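Local coordinates for sensor protein (Shewanella sp. W3-18-1, PDB 3MYF), which is a sensor histidine kinase whose HPt domain, the part crystallised here, probably receives and passes on a phosphoryl group in a multistep phosphorelay, at residues 35-40 with 100-105; 41-44 with 50-53; 80-85 with 89-94. All coordinates share one frame; numbering follows the deposited sequence.

Contact 1: 35-40 with 100-105; sequences ETVEKI and DELTKV
Leu102 of helix 92-116 reaches across to helix 19-46 and rests against Val37 and Ile40, which lie one turn apart on its inner face. All three side chains leave the backbone toward the opposing helix, and the contact is wholly apolar, without a hydrogen bond between the two segments.

Val37 meets Leu102 through one branch only. Val37 CG2 lies 3.9 Å from CB of Leu102 and 4.0 Å from Leu102 CD1, so a single methyl follows the leucine from its base to its tip. The two side chains pass alongside each other in opposite directions, as they can when each starts from its own helix and points at the other. The first torsion of Val37 (166°) sets CG1 anti to the backbone N and leaves CG2 anti to the carbonyl carbon, as the branch that meets the leucine. Beta-branched valine is short and stiff, which suits a place where the backbones come close: the CA atoms of Val37 and Leu102 are 7.4 Å apart.

Ile40 comes in differently. Its long branch crosses Leu102 at about a right angle, and the methyls meet end to end, CD1 of Ile40 lying 4.0 Å from CD1 of Leu102. Ile40 CD1 and Val37 CG2 thus both reach Leu102 CD1, and this methyl is shared between the two.

Leu102 also touches Leu59 of helix 49-63 and Thr71 of helix 69-83, placing it in the interior among all four long helices. On another side of its helix, Lys104 NZ forms a salt bridge of 3.0 Å with Asp100 OD1, one turn back, meeting that oxygen nearly straight on. An apolar layer between roughly antiparallel helices fits the four-helix bundle on which HPt domains are built.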
ATOM      1  N   GLU A  35      -5.064  -9.020  -2.288  1.00 32.52           N
ATOM      2  CA  GLU A  35      -4.026  -9.926  -1.773  0.50 33.61           C
ATOM      3  C   GLU A  35      -4.173 -10.202  -0.272  1.00 32.52           C
ATOM      4  O   GLU A  35      -3.954 -11.332   0.182  1.00 33.15           O
ATOM      5  CB  GLU A  35      -2.624  -9.381  -2.093  0.50 35.93           C
ATOM      6  CG  GLU A  35      -1.463 -10.110  -1.423  0.50 38.28           C
ATOM      7  CD  GLU A  35      -1.125 -11.438  -2.076  0.50 40.17           C
ATOM      8  OE1 GLU A  35      -1.949 -11.949  -2.867  0.50 39.01           O
ATOM      9  OE2 GLU A  35      -0.027 -11.971  -1.794  0.50 43.13           O
ATOM     10  N   THR A  36      -4.523  -9.177   0.500  1.00 30.85           N
ATOM     11  CA  THR A  36      -4.767  -9.335   1.931  1.00 30.12           C
ATOM     12  C   THR A  36      -5.921 -10.297   2.199  1.00 29.99           C
ATOM     13  O   THR A  36      -5.800 -11.200   3.058  1.00 30.05           O
ATOM     14  CB  THR A  36      -5.036  -7.977   2.599  1.00 29.93           C
ATOM     15  OG1 THR A  36      -3.837  -7.191   2.555  1.00 30.17           O
ATOM     16  CG2 THR A  36      -5.463  -8.161   4.068  1.00 30.12           C
ATOM     17  N   VAL A  37      -7.025 -10.108   1.476  1.00 29.13           N
ATOM     18  CA  VAL A  37      -8.200 -10.986   1.604  1.00 28.93           C
ATOM     19  C   VAL A  37      -7.829 -12.462   1.300  1.00 29.57           C
ATOM     20  O   VAL A  37      -8.186 -13.356   2.075  1.00 28.90           O
ATOM     21  CB  VAL A  37      -9.371 -10.503   0.689  1.00 30.66           C
ATOM     22  CG1 VAL A  37     -10.455 -11.576   0.531  1.00 31.75           C
ATOM     23  CG2 VAL A  37      -9.988  -9.191   1.218  1.00 30.70           C
ATOM     24  N   GLU A  38      -7.125 -12.706   0.185  1.00 30.68           N
ATOM     25  CA  GLU A  38      -6.666 -14.065  -0.181  1.00 32.22           C
ATOM     26  C   GLU A  38      -5.756 -14.703   0.878  1.00 32.12           C
ATOM     27  O   GLU A  38      -5.902 -15.894   1.197  1.00 31.97           O
ATOM     28  CB  GLU A  38      -5.972 -14.083  -1.567  1.00 35.09           C
ATOM     29  N   LYS A  39      -4.810 -13.928   1.398  1.00 32.50           N
ATOM     30  CA  LYS A  39      -3.930 -14.407   2.457  1.00 33.23           C
ATOM     31  C   LYS A  39      -4.700 -14.745   3.742  1.00 31.09           C
ATOM     32  O   LYS A  39      -4.395 -15.740   4.401  1.00 31.40           O
ATOM     33  CB  LYS A  39      -2.804 -13.400   2.750  1.00 36.02           C
ATOM     34  CG  LYS A  39      -1.746 -13.278   1.643  1.00 41.22           C
ATOM     35  CD  LYS A  39      -0.372 -12.839   2.181  1.00 47.89           C
ATOM     36  CE  LYS A  39      -0.375 -11.422   2.748  1.00 50.10           C
ATOM     37  NZ  LYS A  39       0.383 -10.448   1.902  1.00 55.88           N
ATOM     38  N   ILE A  40      -5.684 -13.921   4.107  1.00 29.49           N
ATOM     39  CA  ILE A  40      -6.517 -14.205   5.292  1.00 28.45           C
ATOM     40  C   ILE A  40      -7.353 -15.470   5.066  1.00 29.79           C
ATOM     41  O   ILE A  40      -7.389 -16.363   5.928  1.00 30.61           O
ATOM     42  CB  ILE A  40      -7.417 -13.006   5.662  1.00 27.91           C
ATOM     43  CG1 ILE A  40      -6.563 -11.807   6.111  1.00 27.10           C
ATOM     44  CG2 ILE A  40      -8.420 -13.366   6.728  1.00 29.81           C
ATOM     45  CD1 ILE A  40      -7.343 -10.456   6.192  1.00 28.21           C
ATOM     46  N   ASP A 100     -15.862 -10.247   5.738  1.00 30.97           N
ATOM     47  CA  ASP A 100     -17.098  -9.623   5.268  1.00 32.93           C
ATOM     48  C   ASP A 100     -16.940  -8.093   5.227  1.00 32.23           C
ATOM     49  O   ASP A 100     -17.381  -7.433   4.270  1.00 33.10           O
ATOM     50  CB  ASP A 100     -18.275 -10.009   6.181  1.00 35.84           C
ATOM     51  CG  ASP A 100     -19.579  -9.413   5.725  1.00 40.03           C
ATOM     52  OD1 ASP A 100     -20.041  -8.436   6.348  1.00 41.98           O
ATOM     53  OD2 ASP A 100     -20.141  -9.905   4.733  1.00 43.84           O
ATOM     54  N   GLU A 101     -16.320  -7.546   6.267  1.00 30.63           N
ATOM     55  CA  GLU A 101     -16.039  -6.114   6.334  1.00 31.00           C
ATOM     56  C   GLU A 101     -15.117  -5.622   5.211  1.00 29.68           C
ATOM     57  O   GLU A 101     -15.332  -4.543   4.682  1.00 30.28           O
ATOM     58  CB  GLU A 101     -15.491  -5.724   7.716  1.00 31.62           C
ATOM     59  CG  GLU A 101     -15.304  -4.207   7.962  1.00 32.28           C
ATOM     60  CD  GLU A 101     -16.597  -3.391   7.904  1.00 37.01           C
ATOM     61  OE1 GLU A 101     -17.709  -3.946   8.031  1.00 39.25           O
ATOM     62  OE2 GLU A 101     -16.496  -2.164   7.752  1.00 38.02           O
ATOM     63  N   LEU A 102     -14.105  -6.411   4.841  1.00 28.66           N
ATOM     64  CA  LEU A 102     -13.180  -6.004   3.771  1.00 28.84           C
ATOM     65  C   LEU A 102     -13.836  -5.920   2.397  1.00 30.50           C
ATOM     66  O   LEU A 102     -13.487  -5.051   1.590  1.00 31.09           O
ATOM     67  CB  LEU A 102     -11.942  -6.887   3.734  1.00 29.01           C
ATOM     68  CG  LEU A 102     -11.122  -6.720   5.007  1.00 28.43           C
ATOM     69  CD1 LEU A 102      -9.875  -7.623   4.945  1.00 32.39           C
ATOM     70  CD2 LEU A 102     -10.745  -5.253   5.238  1.00 28.54           C
ATOM     71  N   THR A 103     -14.802  -6.801   2.147  1.00 31.64           N
ATOM     72  CA  THR A 103     -15.628  -6.688   0.957  1.00 33.66           C
ATOM     73  C   THR A 103     -16.374  -5.341   0.915  1.00 33.98           C
ATOM     74  O   THR A 103     -16.405  -4.684  -0.128  1.00 35.72           O
ATOM     75  CB  THR A 103     -16.606  -7.880   0.828  1.00 35.74           C
ATOM     76  OG1 THR A 103     -15.856  -9.079   0.620  1.00 37.20           O
ATOM     77  CG2 THR A 103     -17.542  -7.691  -0.370  1.00 39.31           C
ATOM     78  N   LYS A 104     -16.963  -4.931   2.039  1.00 33.54           N
ATOM     79  CA  LYS A 104     -17.648  -3.625   2.116  1.00 34.80           C
ATOM     80  C   LYS A 104     -16.677  -2.447   1.992  1.00 32.87           C
ATOM     81  O   LYS A 104     -17.026  -1.392   1.446  1.00 34.49           O
ATOM     82  CB  LYS A 104     -18.435  -3.489   3.421  1.00 36.01           C
ATOM     83  CG  LYS A 104     -19.566  -4.498   3.598  1.00 40.08           C
ATOM     84  CD  LYS A 104     -20.007  -4.544   5.056  1.00 42.71           C
ATOM     85  CE  LYS A 104     -21.131  -5.531   5.249  1.00 49.60           C
ATOM     86  NZ  LYS A 104     -21.379  -5.777   6.689  1.00 53.52           N
ATOM     87  N   VAL A 105     -15.480  -2.612   2.538  1.00 30.18           N
ATOM     88  CA  VAL A 105     -14.431  -1.574   2.466  1.00 29.49           C
ATOM     89  C   VAL A 105     -13.946  -1.393   1.024  1.00 30.28           C
ATOM     90  O   VAL A 105     -13.767  -0.253   0.568  1.00 30.64           O
ATOM     91  CB  VAL A 105     -13.232  -1.877   3.433  1.00 28.61           C
ATOM     92  CG1 VAL A 105     -12.007  -0.985   3.124  1.00 29.35           C
ATOM     93  CG2 VAL A 105     -13.656  -1.666   4.896  1.00 28.09           C
TER

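Contact 2: 41-44 with 50-53; sequences QTAL and ATML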
ATOM      1  N   GLN A  41      -8.004 -15.559   3.904  1.00 29.75           N
ATOM      2  CA  GLN A  41      -8.840 -16.719   3.597  1.00 32.43           C
ATOM      3  C   GLN A  41      -8.030 -18.012   3.647  1.00 33.02           C
ATOM      4  O   GLN A  41      -8.504 -19.025   4.160  1.00 35.12           O
ATOM      5  CB  GLN A  41      -9.454 -16.604   2.209  1.00 33.65           C
ATOM      6  CG  GLN A  41     -10.582 -15.598   2.075  1.00 36.03           C
ATOM      7  CD  GLN A  41     -10.926 -15.308   0.624  1.00 39.28           C
ATOM      8  OE1 GLN A  41     -10.078 -15.407  -0.271  1.00 38.07           O
ATOM      9  NE2 GLN A  41     -12.178 -14.926   0.386  1.00 43.10           N
ATOM     10  N   THR A  42      -6.818 -17.966   3.093  1.00 31.66           N
ATOM     11  CA  THR A  42      -5.965 -19.148   2.989  1.00 33.51           C
ATOM     12  C   THR A  42      -5.456 -19.555   4.365  1.00 33.70           C
ATOM     13  O   THR A  42      -5.506 -20.735   4.719  1.00 35.06           O
ATOM     14  CB  THR A  42      -4.792 -18.917   2.023  1.00 34.29           C
ATOM     15  OG1 THR A  42      -5.311 -18.536   0.744  1.00 35.73           O
ATOM     16  CG2 THR A  42      -3.958 -20.181   1.838  1.00 38.38           C
ATOM     17  N   ALA A  43      -4.990 -18.573   5.139  1.00 35.16           N
ATOM     18  CA  ALA A  43      -4.515 -18.837   6.505  1.00 34.99           C
ATOM     19  C   ALA A  43      -5.616 -19.428   7.403  1.00 34.56           C
ATOM     20  O   ALA A  43      -5.355 -20.317   8.222  1.00 35.26           O
ATOM     21  CB  ALA A  43      -3.903 -17.574   7.124  1.00 33.91           C
ATOM     22  N   LEU A  44      -6.851 -18.970   7.222  1.00 33.79           N
ATOM     23  CA  LEU A  44      -7.984 -19.528   7.973  1.00 34.14           C
ATOM     24  C   LEU A  44      -8.192 -21.034   7.677  1.00 36.03           C
ATOM     25  O   LEU A  44      -8.369 -21.842   8.599  1.00 36.97           O
ATOM     26  CB  LEU A  44      -9.257 -18.718   7.714  1.00 33.45           C
ATOM     27  CG  LEU A  44     -10.549 -19.123   8.424  1.00 33.47           C
ATOM     28  CD1 LEU A  44     -10.410 -18.908   9.942  1.00 30.65           C
ATOM     29  CD2 LEU A  44     -11.741 -18.348   7.889  1.00 33.16           C
ATOM     30  N   ALA A  50       1.284 -18.018  11.845  1.00 31.33           N
ATOM     31  CA  ALA A  50       2.260 -16.954  11.512  1.00 31.02           C
ATOM     32  C   ALA A  50       1.821 -16.038  10.354  1.00 30.48           C
ATOM     33  O   ALA A  50       1.982 -14.824  10.415  1.00 29.90           O
ATOM     34  CB  ALA A  50       3.632 -17.562  11.175  1.00 32.80           C
ATOM     35  N   THR A  51       1.329 -16.646   9.279  1.00 30.90           N
ATOM     36  CA  THR A  51       0.850 -15.886   8.117  1.00 31.22           C
ATOM     37  C   THR A  51      -0.334 -14.986   8.494  1.00 30.90           C
ATOM     38  O   THR A  51      -0.422 -13.815   8.053  1.00 30.73           O
ATOM     39  CB  THR A  51       0.414 -16.818   6.999  1.00 33.27           C
ATOM     40  OG1 THR A  51       1.546 -17.584   6.556  1.00 34.42           O
ATOM     41  CG2 THR A  51      -0.151 -16.017   5.832  1.00 35.62           C
HETATM   42  N   MSE A  52      -1.256 -15.536   9.285  1.00 30.13           N
HETATM   43  CA  MSE A  52      -2.404 -14.765   9.761  1.00 30.76           C
HETATM   44  C   MSE A  52      -1.949 -13.532  10.544  1.00 29.48           C
HETATM   45  O   MSE A  52      -2.409 -12.423  10.278  1.00 29.34           O
HETATM   46  CB  MSE A  52      -3.362 -15.621  10.601  1.00 31.71           C
HETATM   47  CG  MSE A  52      -4.635 -14.894  10.998  1.00 32.99           C
HETATM   48 SE   MSE A  52      -5.748 -14.396   9.465  1.00 36.40          SE
HETATM   49  CE  MSE A  52      -6.638 -16.137   9.156  1.00 35.79           C
ATOM     50  N   LEU A  53      -1.043 -13.726  11.494  1.00 29.89           N
ATOM     51  CA  LEU A  53      -0.507 -12.613  12.289  1.00 30.01           C
ATOM     52  C   LEU A  53       0.153 -11.536  11.435  1.00 30.80           C
ATOM     53  O   LEU A  53      -0.202 -10.354  11.547  1.00 30.90           O
ATOM     54  CB  LEU A  53       0.477 -13.106  13.354  1.00 31.27           C
ATOM     55  CG  LEU A  53       1.197 -12.073  14.253  1.00 30.88           C
ATOM     56  CD1 LEU A  53       0.267 -10.994  14.859  1.00 31.68           C
ATOM     57  CD2 LEU A  53       1.917 -12.795  15.391  1.00 33.61           C
TER
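A fully extended first torsion in Met52, with CG anti to the backbone N (chi1 -174°), followed by bends at chi2 (64°) and chi3 (81°), folds this selenomethionine so that its terminal methyl lies against Ala43 and Leu44. Met52 CE is 3.7 Å from CB of Ala43 and 3.9 Å from CB of Leu44. Met52 CE also comes within 3.4 Å of the backbone N of Leu44, so the methyl sits on the surface of the opposing helix, main chain included, and does not merely meet side-chain ends.

Ala43 makes such an approach possible. With only a methyl pointing at helix 49-63, it allows its CA to lie 5.6 Å from that of Met52, a very short separation for two helices. Ala43 CB faces the base of the neighbour as well as the end, lying 4.0 Å from Met52 CB. The methyl CG2 of Thr51 adds a looser touch on Ala43 CB, at 4.3 Å. The hydroxyl of Thr51 has other work: OG1 is hydrogen-bonded to Asp48, just before the helix begins, so the threonine turns its methyl to the apolar neighbour and keeps its polar atom for the local turn. Methionine suits its own place because an unbranched, flexible chain can bend at chi2 and chi3 to lay its methyl on the opposing helix.

The segments belong to consecutive helices joined by a very short turn, and this contact closes that helical hairpin. Met52 reaches further, to Leu82 of helix 69-83 and Ile95 of helix 92-116, while Leu44 touches Leu96 on the latter helix; Val88, in the preceding loop, lies against both.

Contact 3: 80-85 with 89-94; sequences SALKRQ and EDLEPE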
ATOM      1  N   SER A  80      -4.228  -8.696  18.735  1.00 30.33           N
ATOM      2  CA  SER A  80      -3.971  -8.882  20.167  0.50 31.45           C
ATOM      3  C   SER A  80      -4.132 -10.349  20.551  1.00 31.13           C
ATOM      4  O   SER A  80      -3.273 -10.932  21.195  1.00 32.41           O
ATOM      5  CB  SER A  80      -4.910  -8.014  21.029  0.50 32.29           C
ATOM      6  OG  SER A  80      -4.776  -6.645  20.711  0.50 33.45           O
ATOM      7  N   ALA A  81      -5.248 -10.952  20.139  1.00 31.34           N
ATOM      8  CA  ALA A  81      -5.486 -12.384  20.429  1.00 31.32           C
ATOM      9  C   ALA A  81      -4.395 -13.316  19.864  1.00 31.73           C
ATOM     10  O   ALA A  81      -3.891 -14.191  20.569  1.00 32.98           O
ATOM     11  CB  ALA A  81      -6.883 -12.814  19.953  1.00 32.54           C
ATOM     12  N   LEU A  82      -4.002 -13.114  18.613  1.00 31.19           N
ATOM     13  CA  LEU A  82      -2.927 -13.920  18.005  1.00 32.70           C
ATOM     14  C   LEU A  82      -1.614 -13.749  18.755  1.00 34.18           C
ATOM     15  O   LEU A  82      -0.845 -14.702  18.894  1.00 35.55           O
ATOM     16  CB  LEU A  82      -2.739 -13.570  16.528  1.00 32.36           C
ATOM     17  CG  LEU A  82      -3.845 -14.031  15.580  1.00 32.40           C
ATOM     18  CD1 LEU A  82      -3.660 -13.352  14.214  1.00 29.95           C
ATOM     19  CD2 LEU A  82      -3.851 -15.569  15.456  1.00 31.61           C
ATOM     20  N   LYS A  83      -1.362 -12.531  19.239  1.00 36.08           N
ATOM     21  CA  LYS A  83      -0.133 -12.244  19.978  1.00 37.14           C
ATOM     22  C   LYS A  83      -0.142 -12.954  21.332  1.00 36.03           C
ATOM     23  O   LYS A  83       0.923 -13.206  21.891  1.00 36.99           O
ATOM     24  CB  LYS A  83       0.097 -10.735  20.162  1.00 39.56           C
ATOM     25  CG  LYS A  83       0.500  -9.991  18.879  1.00 44.04           C
ATOM     26  CD  LYS A  83       1.186  -8.631  19.140  1.00 48.45           C
ATOM     27  CE  LYS A  83       0.271  -7.619  19.843  1.00 50.22           C
ATOM     28  NZ  LYS A  83       0.763  -6.209  19.723  1.00 56.08           N
ATOM     29  N   ARG A  84      -1.343 -13.279  21.832  1.00 34.63           N
ATOM     30  CA  ARG A  84      -1.515 -14.109  23.042  1.00 34.66           C
ATOM     31  C   ARG A  84      -1.544 -15.616  22.735  1.00 33.76           C
ATOM     32  O   ARG A  84      -1.731 -16.435  23.633  1.00 34.04           O
ATOM     33  CB  ARG A  84      -2.809 -13.724  23.786  1.00 36.01           C
ATOM     34  CG  ARG A  84      -2.912 -12.253  24.164  1.00 39.25           C
ATOM     35  CD  ARG A  84      -4.103 -11.960  25.101  1.00 43.73           C
ATOM     36  NE  ARG A  84      -5.422 -12.246  24.515  1.00 45.05           N
ATOM     37  CZ  ARG A  84      -6.187 -11.358  23.874  1.00 47.32           C
ATOM     38  NH1 ARG A  84      -7.371 -11.726  23.398  1.00 48.08           N
ATOM     39  NH2 ARG A  84      -5.777 -10.108  23.701  1.00 48.42           N
ATOM     40  N   GLN A  85      -1.371 -15.967  21.465  1.00 32.58           N
ATOM     41  CA  GLN A  85      -1.370 -17.364  21.015  1.00 33.05           C
ATOM     42  C   GLN A  85      -2.719 -18.064  21.082  1.00 33.10           C
ATOM     43  O   GLN A  85      -2.790 -19.294  21.225  1.00 34.50           O
ATOM     44  CB  GLN A  85      -0.271 -18.202  21.694  1.00 34.70           C
ATOM     45  CG  GLN A  85       1.144 -17.855  21.241  1.00 36.85           C
ATOM     46  CD  GLN A  85       1.395 -18.088  19.740  1.00 40.16           C
ATOM     47  OE1 GLN A  85       2.450 -17.719  19.218  1.00 43.92           O
ATOM     48  NE2 GLN A  85       0.433 -18.697  19.049  1.00 37.86           N
ATOM     49  N   GLU A  89      -8.240 -20.926  14.710  1.00 36.90           N
ATOM     50  CA  GLU A  89      -9.517 -21.623  14.812  1.00 37.02           C
ATOM     51  C   GLU A  89     -10.486 -20.941  15.776  1.00 34.22           C
ATOM     52  O   GLU A  89     -11.687 -20.832  15.496  1.00 34.85           O
ATOM     53  CB  GLU A  89      -9.276 -23.069  15.277  1.00 38.47           C
ATOM     54  CG  GLU A  89     -10.514 -23.921  15.392  1.00 40.53           C
ATOM     55  CD  GLU A  89     -10.182 -25.337  15.772  1.00 42.07           C
ATOM     56  OE1 GLU A  89      -9.651 -25.546  16.897  1.00 38.21           O
ATOM     57  OE2 GLU A  89     -10.457 -26.231  14.938  1.00 46.34           O
ATOM     58  N   ASP A  90      -9.964 -20.497  16.910  1.00 32.95           N
ATOM     59  CA  ASP A  90     -10.806 -19.893  17.930  1.00 32.78           C
ATOM     60  C   ASP A  90     -11.212 -18.464  17.560  1.00 31.94           C
ATOM     61  O   ASP A  90     -12.107 -17.882  18.188  1.00 32.61           O
ATOM     62  CB  ASP A  90     -10.113 -19.928  19.285  1.00 34.39           C
ATOM     63  CG  ASP A  90     -10.007 -21.345  19.858  1.00 36.19           C
ATOM     64  OD1 ASP A  90     -10.474 -22.338  19.230  1.00 36.61           O
ATOM     65  OD2 ASP A  90      -9.440 -21.457  20.950  1.00 38.21           O
ATOM     66  N   LEU A  91     -10.568 -17.914  16.535  1.00 30.94           N
ATOM     67  CA  LEU A  91     -10.863 -16.554  16.090  1.00 31.22           C
ATOM     68  C   LEU A  91     -11.707 -16.541  14.831  1.00 31.14           C
ATOM     69  O   LEU A  91     -11.929 -15.477  14.249  1.00 32.48           O
ATOM     70  CB  LEU A  91      -9.574 -15.743  15.889  1.00 32.13           C
ATOM     71  CG  LEU A  91      -8.777 -15.407  17.144  1.00 33.95           C
ATOM     72  CD1 LEU A  91      -7.349 -15.011  16.802  1.00 34.73           C
ATOM     73  CD2 LEU A  91      -9.460 -14.327  17.953  1.00 37.06           C
ATOM     74  N   GLU A  92     -12.197 -17.716  14.425  1.00 32.16           N
ATOM     75  CA  GLU A  92     -12.985 -17.832  13.193  1.00 34.32           C
ATOM     76  C   GLU A  92     -14.135 -16.812  13.121  1.00 33.41           C
ATOM     77  O   GLU A  92     -14.308 -16.194  12.083  1.00 34.66           O
ATOM     78  CB  GLU A  92     -13.496 -19.265  12.951  1.00 36.14           C
ATOM     79  CG  GLU A  92     -14.207 -19.423  11.600  1.00 40.83           C
ATOM     80  CD  GLU A  92     -14.962 -20.745  11.447  1.00 46.69           C
ATOM     81  OE1 GLU A  92     -15.332 -21.094  10.299  1.00 49.96           O
ATOM     82  OE2 GLU A  92     -15.191 -21.435  12.471  1.00 47.46           O
ATOM     83  N   PRO A  93     -14.921 -16.644  14.217  1.00 32.75           N
ATOM     84  CA  PRO A  93     -16.003 -15.663  14.148  1.00 33.26           C
ATOM     85  C   PRO A  93     -15.502 -14.248  13.774  1.00 32.86           C
ATOM     86  O   PRO A  93     -16.072 -13.603  12.883  1.00 33.52           O
ATOM     87  CB  PRO A  93     -16.590 -15.694  15.572  1.00 34.13           C
ATOM     88  CG  PRO A  93     -16.326 -17.103  16.034  1.00 35.11           C
ATOM     89  CD  PRO A  93     -14.936 -17.360  15.514  1.00 33.27           C
ATOM     90  N   GLU A  94     -14.436 -13.791  14.423  1.00 30.86           N
ATOM     91  CA  GLU A  94     -13.895 -12.437  14.160  1.00 29.61           C
ATOM     92  C   GLU A  94     -13.229 -12.337  12.800  1.00 27.35           C
ATOM     93  O   GLU A  94     -13.325 -11.294  12.122  1.00 25.65           O
ATOM     94  CB  GLU A  94     -12.899 -12.009  15.254  1.00 31.75           C
ATOM     95  CG  GLU A  94     -13.533 -11.780  16.616  1.00 37.83           C
ATOM     96  CD  GLU A  94     -13.468 -12.986  17.549  1.00 42.97           C
ATOM     97  OE1 GLU A  94     -13.346 -14.150  17.095  1.00 41.97           O
ATOM     98  OE2 GLU A  94     -13.564 -12.758  18.763  1.00 49.30           O
TER
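This is a buried apolar contact at one end of the four-helix bundle, where helix 69-83 finishes and the chain turns back into helix 92-116. Ala81 and Leu82, in the last turn of the first helix, receive Leu91, the residue at the N-cap of the second. Leucine has no polar group with which to cap a helix, but it suits this place because its apolar fork is buried against Ala81 and Leu82; Thr86 of the connecting loop also touches it.

The first helix is ended by a Schellman motif. Gln85 takes a positive phi (69°), and its backbone N bonds to Leu82 O at 2.9 Å. Just before it, Arg84 folds back so that Ala81 CA lies over the centre of one face of the Arg84 guanidinium, 3.5 Å from its plane.

Small Ala81 offers room for the leucine fork, its CB lying 3.6 Å from Leu91 CD2 and a little further from the other methyl. Leu82 leaves its backbone at an angle to the contact and crosses Leu91 obliquely. There the second branch is engaged: Leu91 CD1 lies 3.8 Å from both CG and CD2 of Leu82.

How the contacts relate
The three contacts follow the bundle from its middle toward one end. The centre of contact 1 lies about 7 Å from the centre of the chain, those of contacts 2 and 3 about 14 and 16 Å. Contact 1 joins helices 19-46 and 92-116, and the loop it closes contains contacts 2 and 3 in series. Contact 2 shares helix 19-46 with contact 1, their centres about 12 Å apart, and Met52 CE packs on Ile40 O. Contacts 1 and 3 both use helix 92-116 but do not touch, their centres about 17 Å apart. Contacts 2 and 3, about 11 Å apart between centres, meet through Met52 and Leu82. One apolar interior thus ties all four helices together.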